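PDB 6HNU: aromatic amino acid aminotransferase I from Candida albicans WO-1, which probably catalyses the pyridoxal-phosphate-dependent transfer of the amino group from an aromatic L-amino acid to 2-oxoglutarate, giving an aromatic oxo-acid and L-glutamate. Local coordinates for residues E84-K88 with I97-R101; P94-E98 with N341-R345; V178-P182 with K438-S444; Q253-Y257 with R367-D372. One frame throughout, in Å; residues are numbered along the deposited sequence.

Interaction 1. Residues E84-K88 with I97-R101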
loop_
_atom_site.group_PDB
_atom_site.type_symbol
_atom_site.label_atom_id
_atom_site.label_comp_id
_atom_site.label_asym_id
_atom_site.label_seq_id
_atom_site.Cartn_x
_atom_site.Cartn_y
_atom_site.Cartn_z
ATOM N N GLU B 84 -2.582 15.366 -20.041
ATOM C CA GLU B 84 -1.182 14.993 -20.272
ATOM C C GLU B 84 -0.373 15.403 -19.049
ATOM O O GLU B 84 -0.523 16.558 -18.575
ATOM C CB GLU B 84 -0.649 15.707 -21.507
ATOM C CG GLU B 84 -1.352 15.292 -22.780
ATOM C CD GLU B 84 -0.550 15.672 -24.014
ATOM O OE1 GLU B 84 -0.123 16.834 -24.059
ATOM O OE2 GLU B 84 -0.297 14.785 -24.887
ATOM N N VAL B 85 0.389 14.448 -18.525
ATOM C CA VAL B 85 1.465 14.728 -17.554
ATOM C C VAL B 85 2.808 14.344 -18.173
ATOM O O VAL B 85 3.152 13.150 -18.274
ATOM C CB VAL B 85 1.201 14.033 -16.218
ATOM C CG1 VAL B 85 2.240 14.498 -15.220
ATOM C CG2 VAL B 85 -0.221 14.343 -15.721
ATOM N N PHE B 86 3.581 15.359 -18.543
ATOM C CA PHE B 86 4.968 15.200 -19.012
ATOM C C PHE B 86 5.917 14.978 -17.832
ATOM O O PHE B 86 5.612 15.377 -16.674
ATOM C CB PHE B 86 5.370 16.454 -19.794
ATOM C CG PHE B 86 4.700 16.566 -21.132
ATOM C CD1 PHE B 86 3.463 17.182 -21.258
ATOM C CD2 PHE B 86 5.316 16.068 -22.271
ATOM C CE1 PHE B 86 2.872 17.309 -22.510
ATOM C CE2 PHE B 86 4.705 16.182 -23.519
ATOM C CZ PHE B 86 3.486 16.797 -23.629
ATOM N N LYS B 87 7.082 14.396 -18.153
ATOM C CA LYS B 87 8.215 14.199 -17.220
ATOM C C LYS B 87 8.694 15.556 -16.690
ATOM O O LYS B 87 8.953 15.657 -15.459
ATOM C CB LYS B 87 9.326 13.429 -17.943
ATOM C CG LYS B 87 10.579 13.123 -17.127
ATOM C CD LYS B 87 11.263 11.884 -17.668
ATOM C CE LYS B 87 12.578 11.571 -17.022
ATOM N NZ LYS B 87 13.256 10.462 -17.711
ATOM N N LYS B 88 8.795 16.569 -17.559
ATOM C CA LYS B 88 9.384 17.885 -17.179
ATOM C C LYS B 88 8.285 18.922 -16.919
ATOM O O LYS B 88 7.375 19.062 -17.759
ATOM C CB LYS B 88 10.320 18.412 -18.276
ATOM C CG LYS B 88 11.533 17.542 -18.597
ATOM C CD LYS B 88 12.557 18.188 -19.542
ATOM C CE LYS B 88 11.982 19.242 -20.475
ATOM N NZ LYS B 88 12.903 19.607 -21.581
ATOM N N ILE B 97 1.744 17.416 -11.533
ATOM C CA ILE B 97 2.861 16.781 -10.785
ATOM C C ILE B 97 3.683 16.033 -11.826
ATOM O O ILE B 97 3.376 14.863 -12.152
ATOM C CB ILE B 97 2.391 15.932 -9.589
ATOM C CG1 ILE B 97 1.109 16.484 -8.940
ATOM C CG2 ILE B 97 3.533 15.845 -8.591
ATOM C CD1 ILE B 97 0.329 15.512 -8.089
ATOM N N GLU B 98 4.653 16.745 -12.389
ATOM C CA GLU B 98 5.469 16.255 -13.527
ATOM C C GLU B 98 6.117 14.935 -13.098
ATOM O O GLU B 98 6.436 14.784 -11.886
ATOM C CB GLU B 98 6.476 17.333 -13.952
ATOM C CG GLU B 98 7.555 17.627 -12.922
ATOM C CD GLU B 98 7.224 18.615 -11.830
ATOM O OE1 GLU B 98 6.078 19.129 -11.808
ATOM O OE2 GLU B 98 8.100 18.834 -10.954
ATOM N N LEU B 99 6.270 13.997 -14.037
ATOM C CA LEU B 99 6.650 12.601 -13.691
ATOM C C LEU B 99 8.052 12.554 -13.070
ATOM O O LEU B 99 8.314 11.610 -12.323
ATOM C CB LEU B 99 6.600 11.703 -14.923
ATOM C CG LEU B 99 5.272 11.663 -15.676
ATOM C CD1 LEU B 99 5.400 10.713 -16.858
ATOM C CD2 LEU B 99 4.134 11.249 -14.741
ATOM N N ALA B 100 8.954 13.496 -13.397
ATOM C CA ALA B 100 10.294 13.546 -12.785
ATOM C C ALA B 100 10.143 13.647 -11.250
ATOM O O ALA B 100 11.024 13.170 -10.541
ATOM C CB ALA B 100 11.084 14.712 -13.371
ATOM N N ARG B 101 9.048 14.235 -10.765
ATOM C CA ARG B 101 8.694 14.413 -9.335
ATOM C C ARG B 101 7.641 13.367 -8.883
ATOM O O ARG B 101 7.885 12.702 -7.833
ATOM C CB ARG B 101 8.246 15.854 -9.108
ATOM C CG ARG B 101 7.902 16.221 -7.669
ATOM C CD ARG B 101 7.944 17.737 -7.396
ATOM N NE ARG B 101 7.041 18.397 -8.331
ATOM C CZ ARG B 101 5.783 18.746 -8.067
ATOM N NH1 ARG B 101 5.282 18.585 -6.849
ATOM N NH2 ARG B 101 5.030 19.272 -9.028
#

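Interaction 2. Residues P94-E98 with N341-R345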
loop_
_atom_site.group_PDB
_atom_site.type_symbol
_atom_site.label_atom_id
_atom_site.label_comp_id
_atom_site.label_asym_id
_atom_site.label_seq_id
_atom_site.Cartn_x
_atom_site.Cartn_y
_atom_site.Cartn_z
ATOM N N PRO B 94 -0.356 24.384 -15.972
ATOM C CA PRO B 94 -0.131 24.681 -14.562
ATOM C C PRO B 94 -0.642 23.579 -13.623
ATOM O O PRO B 94 -1.614 22.880 -13.970
ATOM C CB PRO B 94 -0.927 25.975 -14.340
ATOM C CG PRO B 94 -0.987 26.601 -15.727
ATOM C CD PRO B 94 -1.161 25.421 -16.651
ATOM N N ASP B 95 0.029 23.460 -12.480
ATOM C CA ASP B 95 -0.467 22.740 -11.274
ATOM C C ASP B 95 -0.411 21.223 -11.469
ATOM O O ASP B 95 -1.092 20.505 -10.683
ATOM C CB ASP B 95 -1.877 23.228 -10.922
ATOM C CG ASP B 95 -1.957 24.745 -10.762
ATOM O OD1 ASP B 95 -1.203 25.262 -9.964
ATOM O OD2 ASP B 95 -2.783 25.379 -11.440
ATOM N N GLN B 96 0.411 20.735 -12.404
ATOM C CA GLN B 96 0.588 19.266 -12.643
ATOM C C GLN B 96 1.721 18.726 -11.768
ATOM O O GLN B 96 2.573 19.508 -11.291
ATOM C CB GLN B 96 0.883 18.990 -14.117
ATOM C CG GLN B 96 -0.234 19.441 -15.053
ATOM C CD GLN B 96 -1.593 18.983 -14.575
ATOM O OE1 GLN B 96 -1.872 17.786 -14.485
ATOM N NE2 GLN B 96 -2.451 19.932 -14.253
ATOM N N ILE B 97 1.744 17.416 -11.533
ATOM C CA ILE B 97 2.861 16.781 -10.785
ATOM C C ILE B 97 3.683 16.033 -11.826
ATOM O O ILE B 97 3.376 14.863 -12.152
ATOM C CB ILE B 97 2.391 15.932 -9.589
ATOM C CG1 ILE B 97 1.109 16.484 -8.940
ATOM C CG2 ILE B 97 3.533 15.845 -8.591
ATOM C CD1 ILE B 97 0.329 15.512 -8.089
ATOM N N GLU B 98 4.653 16.745 -12.389
ATOM C CA GLU B 98 5.469 16.255 -13.527
ATOM C C GLU B 98 6.117 14.935 -13.098
ATOM O O GLU B 98 6.436 14.784 -11.886
ATOM C CB GLU B 98 6.476 17.333 -13.952
ATOM C CG GLU B 98 7.555 17.627 -12.922
ATOM C CD GLU B 98 7.224 18.615 -11.830
ATOM O OE1 GLU B 98 6.078 19.129 -11.808
ATOM O OE2 GLU B 98 8.100 18.834 -10.954
ATOM N N ASN B 341 -4.771 14.036 -9.787
ATOM C CA ASN B 341 -4.522 15.497 -9.758
ATOM C C ASN B 341 -4.874 16.138 -11.125
ATOM O O ASN B 341 -5.512 17.208 -11.124
ATOM C CB ASN B 341 -3.098 15.778 -9.346
ATOM C CG ASN B 341 -2.820 17.261 -9.256
ATOM O OD1 ASN B 341 -3.294 17.943 -8.350
ATOM N ND2 ASN B 341 -2.075 17.759 -10.215
ATOM N N ALA B 342 -4.459 15.530 -12.226
ATOM C CA ALA B 342 -4.695 16.047 -13.604
ATOM C C ALA B 342 -6.198 16.053 -13.895
ATOM O O ALA B 342 -6.716 17.097 -14.290
ATOM C CB ALA B 342 -3.912 15.250 -14.588
ATOM N N LEU B 343 -6.902 14.957 -13.580
ATOM C CA LEU B 343 -8.356 14.852 -13.803
ATOM C C LEU B 343 -9.071 15.891 -12.939
ATOM O O LEU B 343 -9.890 16.631 -13.494
ATOM C CB LEU B 343 -8.818 13.412 -13.554
ATOM C CG LEU B 343 -10.325 13.198 -13.618
ATOM C CD1 LEU B 343 -10.641 11.769 -14.070
ATOM C CD2 LEU B 343 -10.958 13.499 -12.272
ATOM N N LEU B 344 -8.755 15.999 -11.646
ATOM C CA LEU B 344 -9.518 16.866 -10.725
ATOM C C LEU B 344 -9.305 18.336 -11.095
ATOM O O LEU B 344 -10.272 19.106 -10.986
ATOM C CB LEU B 344 -9.116 16.560 -9.280
ATOM C CG LEU B 344 -9.547 15.174 -8.766
ATOM C CD1 LEU B 344 -8.804 14.833 -7.497
ATOM C CD2 LEU B 344 -11.042 15.106 -8.531
ATOM N N ARG B 345 -8.088 18.708 -11.485
ATOM C CA ARG B 345 -7.746 20.113 -11.829
ATOM C C ARG B 345 -8.292 20.457 -13.212
ATOM O O ARG B 345 -8.674 21.619 -13.401
ATOM C CB ARG B 345 -6.241 20.316 -11.723
ATOM C CG ARG B 345 -5.821 20.365 -10.262
ATOM C CD ARG B 345 -4.352 20.560 -10.034
ATOM N NE ARG B 345 -4.113 20.713 -8.606
ATOM C CZ ARG B 345 -4.265 21.851 -7.933
ATOM N NH1 ARG B 345 -4.639 22.956 -8.571
ATOM N NH2 ARG B 345 -4.048 21.883 -6.629
HETATM O O HOH W 1 -5.359 23.716 -11.250
HETATM O O HOH W 2 -0.858 16.072 -12.444
HETATM O O HOH W 3 -5.229 19.232 -15.167
#

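Interaction 3. Residues V178-P182 with K438-S444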
loop_
_atom_site.group_PDB
_atom_site.type_symbol
_atom_site.label_atom_id
_atom_site.label_comp_id
_atom_site.label_asym_id
_atom_site.label_seq_id
_atom_site.Cartn_x
_atom_site.Cartn_y
_atom_site.Cartn_z
ATOM N N VAL B 178 -7.307 -7.248 18.017
ATOM C CA VAL B 178 -8.172 -6.171 18.561
ATOM C C VAL B 178 -9.594 -6.699 18.637
ATOM O O VAL B 178 -10.104 -7.158 17.602
ATOM C CB VAL B 178 -8.043 -4.888 17.734
ATOM C CG1 VAL B 178 -8.950 -3.794 18.274
ATOM C CG2 VAL B 178 -6.579 -4.466 17.691
ATOM N N ASN B 179 -10.155 -6.675 19.847
ATOM C CA ASN B 179 -11.557 -7.083 20.136
ATOM C C ASN B 179 -12.538 -6.117 19.446
ATOM O O ASN B 179 -12.395 -4.880 19.596
ATOM C CB ASN B 179 -11.780 -7.144 21.646
ATOM C CG ASN B 179 -10.827 -8.114 22.312
ATOM O OD1 ASN B 179 -10.020 -7.722 23.168
ATOM N ND2 ASN B 179 -10.902 -9.359 21.923
ATOM N N THR B 180 -13.500 -6.666 18.703
ATOM C CA THR B 180 -14.596 -5.894 18.054
ATOM C C THR B 180 -15.902 -6.134 18.801
ATOM O O THR B 180 -16.594 -7.151 18.475
ATOM C CB THR B 180 -14.665 -6.273 16.579
ATOM O OG1 THR B 180 -14.965 -7.665 16.462
ATOM C CG2 THR B 180 -13.337 -6.013 15.908
ATOM N N VAL B 181 -16.236 -5.234 19.720
ATOM C CA VAL B 181 -17.504 -5.311 20.497
ATOM C C VAL B 181 -18.609 -4.689 19.658
ATOM O O VAL B 181 -18.496 -3.522 19.286
ATOM C CB VAL B 181 -17.357 -4.658 21.873
ATOM C CG1 VAL B 181 -18.690 -4.456 22.563
ATOM C CG2 VAL B 181 -16.438 -5.499 22.746
ATOM N N PRO B 182 -19.692 -5.454 19.380
ATOM C CA PRO B 182 -20.759 -5.001 18.491
ATOM C C PRO B 182 -21.714 -4.032 19.211
ATOM O O PRO B 182 -22.001 -4.166 20.436
ATOM C CB PRO B 182 -21.434 -6.296 18.067
ATOM C CG PRO B 182 -21.259 -7.195 19.259
ATOM C CD PRO B 182 -19.905 -6.841 19.840
ATOM N N LYS B 438 -22.271 -10.439 10.703
ATOM C CA LYS B 438 -22.409 -10.225 12.156
ATOM C C LYS B 438 -21.023 -10.085 12.799
ATOM O O LYS B 438 -20.243 -10.986 12.609
ATOM C CB LYS B 438 -23.162 -11.402 12.790
ATOM C CG LYS B 438 -23.469 -11.218 14.268
ATOM C CD LYS B 438 -24.610 -10.259 14.514
ATOM C CE LYS B 438 -24.364 -9.288 15.643
ATOM N NZ LYS B 438 -23.803 -9.945 16.846
ATOM N N ALA B 439 -20.801 -9.081 13.647
ATOM C CA ALA B 439 -19.542 -8.854 14.362
ATOM C C ALA B 439 -19.666 -9.530 15.724
ATOM O O ALA B 439 -20.740 -9.413 16.354
ATOM C CB ALA B 439 -19.240 -7.388 14.507
ATOM N N GLU B 440 -18.612 -10.177 16.169
ATOM C CA GLU B 440 -18.549 -10.793 17.517
ATOM C C GLU B 440 -17.270 -10.360 18.227
ATOM O O GLU B 440 -16.270 -10.203 17.578
ATOM C CB GLU B 440 -18.649 -12.308 17.397
ATOM C CG GLU B 440 -19.955 -12.747 16.786
ATOM C CD GLU B 440 -21.215 -12.544 17.625
ATOM O OE1 GLU B 440 -21.179 -11.815 18.659
ATOM O OE2 GLU B 440 -22.254 -13.108 17.226
ATOM N N GLY B 441 -17.345 -10.142 19.532
ATOM C CA GLY B 441 -16.168 -9.794 20.324
ATOM C C GLY B 441 -16.526 -9.510 21.754
ATOM O O GLY B 441 -17.672 -9.141 22.059
ATOM N N GLN B 442 -15.547 -9.672 22.617
ATOM C CA GLN B 442 -15.671 -9.386 24.048
ATOM C C GLN B 442 -14.462 -8.555 24.425
ATOM O O GLN B 442 -13.355 -8.848 23.942
ATOM C CB GLN B 442 -15.711 -10.674 24.877
ATOM C CG GLN B 442 -16.987 -11.495 24.743
ATOM C CD GLN B 442 -16.793 -12.786 25.503
ATOM O OE1 GLN B 442 -16.165 -13.724 25.016
ATOM N NE2 GLN B 442 -17.277 -12.813 26.730
ATOM N N SER B 443 -14.663 -7.554 25.256
ATOM C CA SER B 443 -13.548 -6.802 25.868
ATOM C C SER B 443 -12.804 -7.744 26.819
ATOM O O SER B 443 -13.290 -8.871 27.071
ATOM C CB SER B 443 -14.026 -5.593 26.551
ATOM O OG SER B 443 -15.069 -5.903 27.459
ATOM N N SER B 444 -11.636 -7.295 27.256
ATOM C CA SER B 444 -10.780 -7.974 28.250
ATOM C C SER B 444 -10.531 -7.007 29.396
ATOM O O SER B 444 -9.758 -6.066 29.265
ATOM C CB SER B 444 -9.496 -8.450 27.622
ATOM O OG SER B 444 -8.671 -9.024 28.611
HETATM O O HOH W 4 -13.587 -9.564 18.456
#

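Interaction 4. Residues Q253-Y257 with R367-D372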
loop_
_atom_site.group_PDB
_atom_site.type_symbol
_atom_site.label_atom_id
_atom_site.label_comp_id
_atom_site.label_asym_id
_atom_site.label_seq_id
_atom_site.Cartn_x
_atom_site.Cartn_y
_atom_site.Cartn_z
ATOM N N GLN B 253 -24.916 9.246 -1.605
ATOM C CA GLN B 253 -26.189 9.837 -1.115
ATOM C C GLN B 253 -27.150 10.053 -2.297
ATOM O O GLN B 253 -26.702 10.321 -3.441
ATOM C CB GLN B 253 -25.947 11.084 -0.288
ATOM C CG GLN B 253 -25.348 10.736 1.071
ATOM C CD GLN B 253 -24.963 11.953 1.853
ATOM O OE1 GLN B 253 -25.807 12.684 2.357
ATOM N NE2 GLN B 253 -23.666 12.241 1.903
ATOM N N MET B 254 -28.450 9.914 -2.014
ATOM C CA MET B 254 -29.498 9.932 -3.047
ATOM C C MET B 254 -30.630 10.837 -2.574
ATOM O O MET B 254 -30.718 11.128 -1.376
ATOM C CB MET B 254 -30.039 8.521 -3.303
ATOM C CG MET B 254 -29.020 7.610 -3.944
ATOM S SD MET B 254 -29.520 5.874 -3.985
ATOM C CE MET B 254 -29.543 5.577 -2.212
ATOM N N GLU B 255 -31.508 11.174 -3.515
ATOM C CA GLU B 255 -32.816 11.802 -3.221
ATOM C C GLU B 255 -33.591 10.822 -2.332
ATOM O O GLU B 255 -33.402 9.601 -2.513
ATOM C CB GLU B 255 -33.553 12.125 -4.524
ATOM C CG GLU B 255 -32.763 12.978 -5.504
ATOM C CD GLU B 255 -32.139 14.265 -4.989
ATOM O OE1 GLU B 255 -32.529 14.742 -3.890
ATOM O OE2 GLU B 255 -31.226 14.778 -5.697
ATOM N N THR B 256 -34.317 11.332 -1.343
ATOM C CA THR B 256 -35.256 10.537 -0.508
ATOM C C THR B 256 -36.211 9.756 -1.423
ATOM O O THR B 256 -36.712 10.309 -2.447
ATOM C CB THR B 256 -36.015 11.414 0.486
ATOM O OG1 THR B 256 -35.014 12.072 1.256
ATOM C CG2 THR B 256 -36.907 10.608 1.407
ATOM N N TYR B 257 -36.441 8.486 -1.111
ATOM C CA TYR B 257 -37.316 7.617 -1.930
ATOM C C TYR B 257 -38.763 8.047 -1.687
ATOM O O TYR B 257 -39.110 8.345 -0.544
ATOM C CB TYR B 257 -37.128 6.135 -1.598
ATOM C CG TYR B 257 -38.117 5.208 -2.256
ATOM C CD1 TYR B 257 -37.904 4.711 -3.526
ATOM C CD2 TYR B 257 -39.275 4.819 -1.587
ATOM C CE1 TYR B 257 -38.816 3.859 -4.134
ATOM C CE2 TYR B 257 -40.192 3.961 -2.173
ATOM C CZ TYR B 257 -39.961 3.474 -3.445
ATOM O OH TYR B 257 -40.850 2.618 -4.039
ATOM N N ARG B 367 -31.632 2.888 -7.080
ATOM C CA ARG B 367 -32.329 2.671 -5.794
ATOM C C ARG B 367 -33.861 2.645 -6.010
ATOM O O ARG B 367 -34.544 1.747 -5.423
ATOM C CB ARG B 367 -31.911 3.751 -4.804
ATOM C CG ARG B 367 -32.549 3.617 -3.432
ATOM C CD ARG B 367 -33.997 4.055 -3.293
ATOM N NE ARG B 367 -34.296 5.306 -4.000
ATOM C CZ ARG B 367 -34.022 6.519 -3.547
ATOM N NH1 ARG B 367 -34.370 7.596 -4.253
ATOM N NH2 ARG B 367 -33.436 6.668 -2.373
ATOM N N ASP B 368 -34.406 3.571 -6.814
ATOM C CA ASP B 368 -35.877 3.633 -7.038
ATOM C C ASP B 368 -36.323 2.333 -7.700
ATOM O O ASP B 368 -37.357 1.781 -7.276
ATOM C CB ASP B 368 -36.257 4.812 -7.929
ATOM C CG ASP B 368 -36.013 6.157 -7.291
ATOM O OD1 ASP B 368 -35.999 6.228 -6.031
ATOM O OD2 ASP B 368 -35.853 7.123 -8.073
ATOM N N VAL B 369 -35.561 1.840 -8.671
ATOM C CA VAL B 369 -35.919 0.634 -9.462
ATOM C C VAL B 369 -35.852 -0.594 -8.547
ATOM O O VAL B 369 -36.788 -1.445 -8.582
ATOM C CB VAL B 369 -35.021 0.522 -10.705
ATOM C CG1 VAL B 369 -35.043 -0.868 -11.334
ATOM C CG2 VAL B 369 -35.417 1.593 -11.715
ATOM N N ALA B 370 -34.794 -0.691 -7.742
ATOM C CA ALA B 370 -34.609 -1.770 -6.747
ATOM C C ALA B 370 -35.793 -1.810 -5.788
ATOM O O ALA B 370 -36.382 -2.891 -5.652
ATOM C CB ALA B 370 -33.314 -1.586 -5.999
ATOM N N ILE B 371 -36.112 -0.704 -5.137
ATOM C CA ILE B 371 -37.105 -0.648 -4.038
ATOM C C ILE B 371 -38.527 -0.784 -4.602
ATOM O O ILE B 371 -39.374 -1.433 -3.936
ATOM C CB ILE B 371 -36.926 0.625 -3.218
ATOM C CG1 ILE B 371 -35.522 0.676 -2.601
ATOM C CG2 ILE B 371 -38.023 0.754 -2.168
ATOM C CD1 ILE B 371 -35.141 -0.547 -1.770
ATOM N N ASP B 372 -38.804 -0.187 -5.756
ATOM C CA ASP B 372 -40.075 -0.458 -6.491
ATOM C C ASP B 372 -40.221 -1.974 -6.718
ATOM O O ASP B 372 -41.335 -2.501 -6.554
ATOM C CB ASP B 372 -40.097 0.278 -7.832
ATOM C CG ASP B 372 -40.319 1.772 -7.742
ATOM O OD1 ASP B 372 -40.598 2.266 -6.639
ATOM O OD2 ASP B 372 -40.206 2.428 -8.798
#

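Interaction 1. Residues E84-K88 with I97-R101
Two backbone hydrogen bonds hold the end of strand 81-86 and the residue after it against the start of helix 99-102: Leu99 N donates to Phe86 O (3.0 Å, 160° at the hydrogen) and Ala100 N to Lys87 O (3.0 Å, 159°). Both donors sit in the first turn of the helix, where amide N-H groups lack an intrahelical acceptor, so carbonyls of the 84-88 segment supply what the helix itself cannot. Glu98 holds the N-cap position. Its carboxylate turns away to Arg101, with Arg101 NE to Glu98 OE2 at 2.9 Å and Arg101 NH2 to Glu98 OE1 at 3.0 Å, a two-pronged salt bridge; Arg101 NH1 pairs with Glu113. Glu98 CA makes a CA-H...O contact with Phe86 O (3.3 Å, 126°), and Glu98 CB lies 3.3 Å from Lys87 O. Packing lies beside these bonds. Val85 CG1 reaches Leu99 CD2 at 3.8 Å and Ile97 O at 3.3 Å, while Val58 of the partner strand 57-62 touches both Val85 and Leu99. The Lys87 side chain, fully extended, sends NZ to Phe53 O, although Lys87 CG still passes 4.1 Å from Ala100 CB. Since both crossing bonds use main-chain atoms alone, the joint between the two-stranded antiparallel sheet and the short helix depends on backbone geometry, with Val85 and Leu99 adding an apolar contact.

Interaction 2. Residues P94-E98 with N341-R345
In this PLP-dependent aminotransferase fold an irregular loop between strand 81-86 and helix 99-102 packs on the long helix 334-377 through a side-chain-to-backbone bond and bridging waters. Asp95, whose phi/psi of 74/21° is left-handed, offers its carbonyl: Asn341 ND2 donates to Asp95 O at 3.0 Å (163°). Its carboxylate is not salt-bridged to Arg345, since Asp95 OD2 lies 4.2 Å from Arg345 NH1 and well out of the guanidinium plane; water 1 spans the gap, 3.1 Å from Asp95 OD2 and 2.9 Å from Arg345 NH1. Arg345 NH2 is held by Glu113 O and Gln116 OE1. Gln96 folds back, Gln96 NE2 donating to Pro94 O at 3.1 Å, while Gln96 OE1 sits 3.3 Å from Ala342 CB. Ile97 brings CG1 to 3.7 Å from Asn341 ND2. Asn341 ND2 also donates to water 2 (3.0 Å), which accepts from Ile97 N at 3.1 Å and donates to Gln96 OE1 at 2.9 Å.

Interaction 3. Residues V178-P182 with K438-S444
The 438-444 segment runs as an extended loop across strand 179-186; the end-to-end directions of 179-182 and 438-444 are 132° apart. Lys438 curls its side chain back, Lys438 NZ donating to Ala439 O (3.1 Å) and forming a salt bridge with Glu440 OE2 at 3.5 Å. Ala439 CB faces Pro182 CB at 4.3 Å, and Ala439 O lies 3.6 Å from Pro182 CB; the Ala439 backbone also bonds to Glu163. Water 4 bridges the backbones next, donating to Glu440 O and accepting from Thr180 N, both at 2.9 Å. Gly441 makes the closest CA approach, 4.7 Å from Val181 CA, and Gly441 CA lies 3.3 Å from Thr180 O in a CA-H...O contact (128°). An ideal CB would fall 2.2 Å from Thr180 O, so any side chain would clash. Gln442 packs through its backbone, Gln442 C lying 4.0 Å from Val181 CG2. Ser443 N lies 3.7 Å from Val181 CG2, while Ser443 OG bonds to Pro445 O. The contact joins the connection between strands 429-433 and 459-465 of the small antiparallel sheet to the mixed sheet of the PLP-dependent aminotransferase fold, with Ala439 about 9 Å from cofactor-binding Phe166, side chain to side chain.

Interaction 4. Residues Q253-Y257 with R367-D372
One carbonyl takes two bonds from one guanidinium: Arg367 NH1 and Arg367 NH2 reach Glu255 O at 2.8 and 2.9 Å (148° and 142°), with the oxygen at the edge of the guanidinium near its plane. Arg367 NE and Arg367 NH1 each lie 2.8 Å from Asp368 OD1 in a salt bridge within the helix, and Arg367 NH2 has a further acceptor in Pro388 O. The Glu255 carboxylate is turned elsewhere, OE2 pairing with Arg360 and accepting from Val269 N, while Glu255 N donates to Thr364 OG1. At the other end of the contact Tyr257 OH donates to Asp372 OD1 at 2.6 Å, a short bond; that oxygen also takes a salt bridge from Arg264. One face of the Tyr257 ring packs on the helix: Ile371 CG2 stands 3.8 Å from the ring centroid, 20° off the normal, a CH-pi contact. Asp368 OD1 and Arg367 NE approach the ring edge, 3.5 and 3.7 Å from Tyr257 CD1. Met254 SD lies 3.3 Å from Arg367 CB, the Met254 side chain being about 9 Å from that of cofactor-binding Tyr249. The loop following strand 242-246 in this aminotransferase fold is thus tied to helix 334-377 by a charge network centred on the buried Arg367 and Asp368, leaving Tyr257 to combine apolar packing with a charge-assisted hydrogen bond.

Interactions 1 and 2 are neighbours, their centres about 9 Å apart: they share Ile97 and Glu98 and touch where Val85 CG2 meets Ala342 CB at 4.0 Å. Interaction 4 uses the same helix 334-377 as interaction 2, yet about 35 Å away between centres, so this long helix links the region of the two-stranded sheet to the loop after strand 242-246. Interaction 3 lies, centre to centre, about 43 Å from interaction 2 and about 47 Å from interaction 1, across the chain's centre from both. Interaction 1 is a local closure, whereas 2, 3 and 4 join parts more than 100 residues apart; 2 crosses both 3 and 4, while 4 nests inside 3.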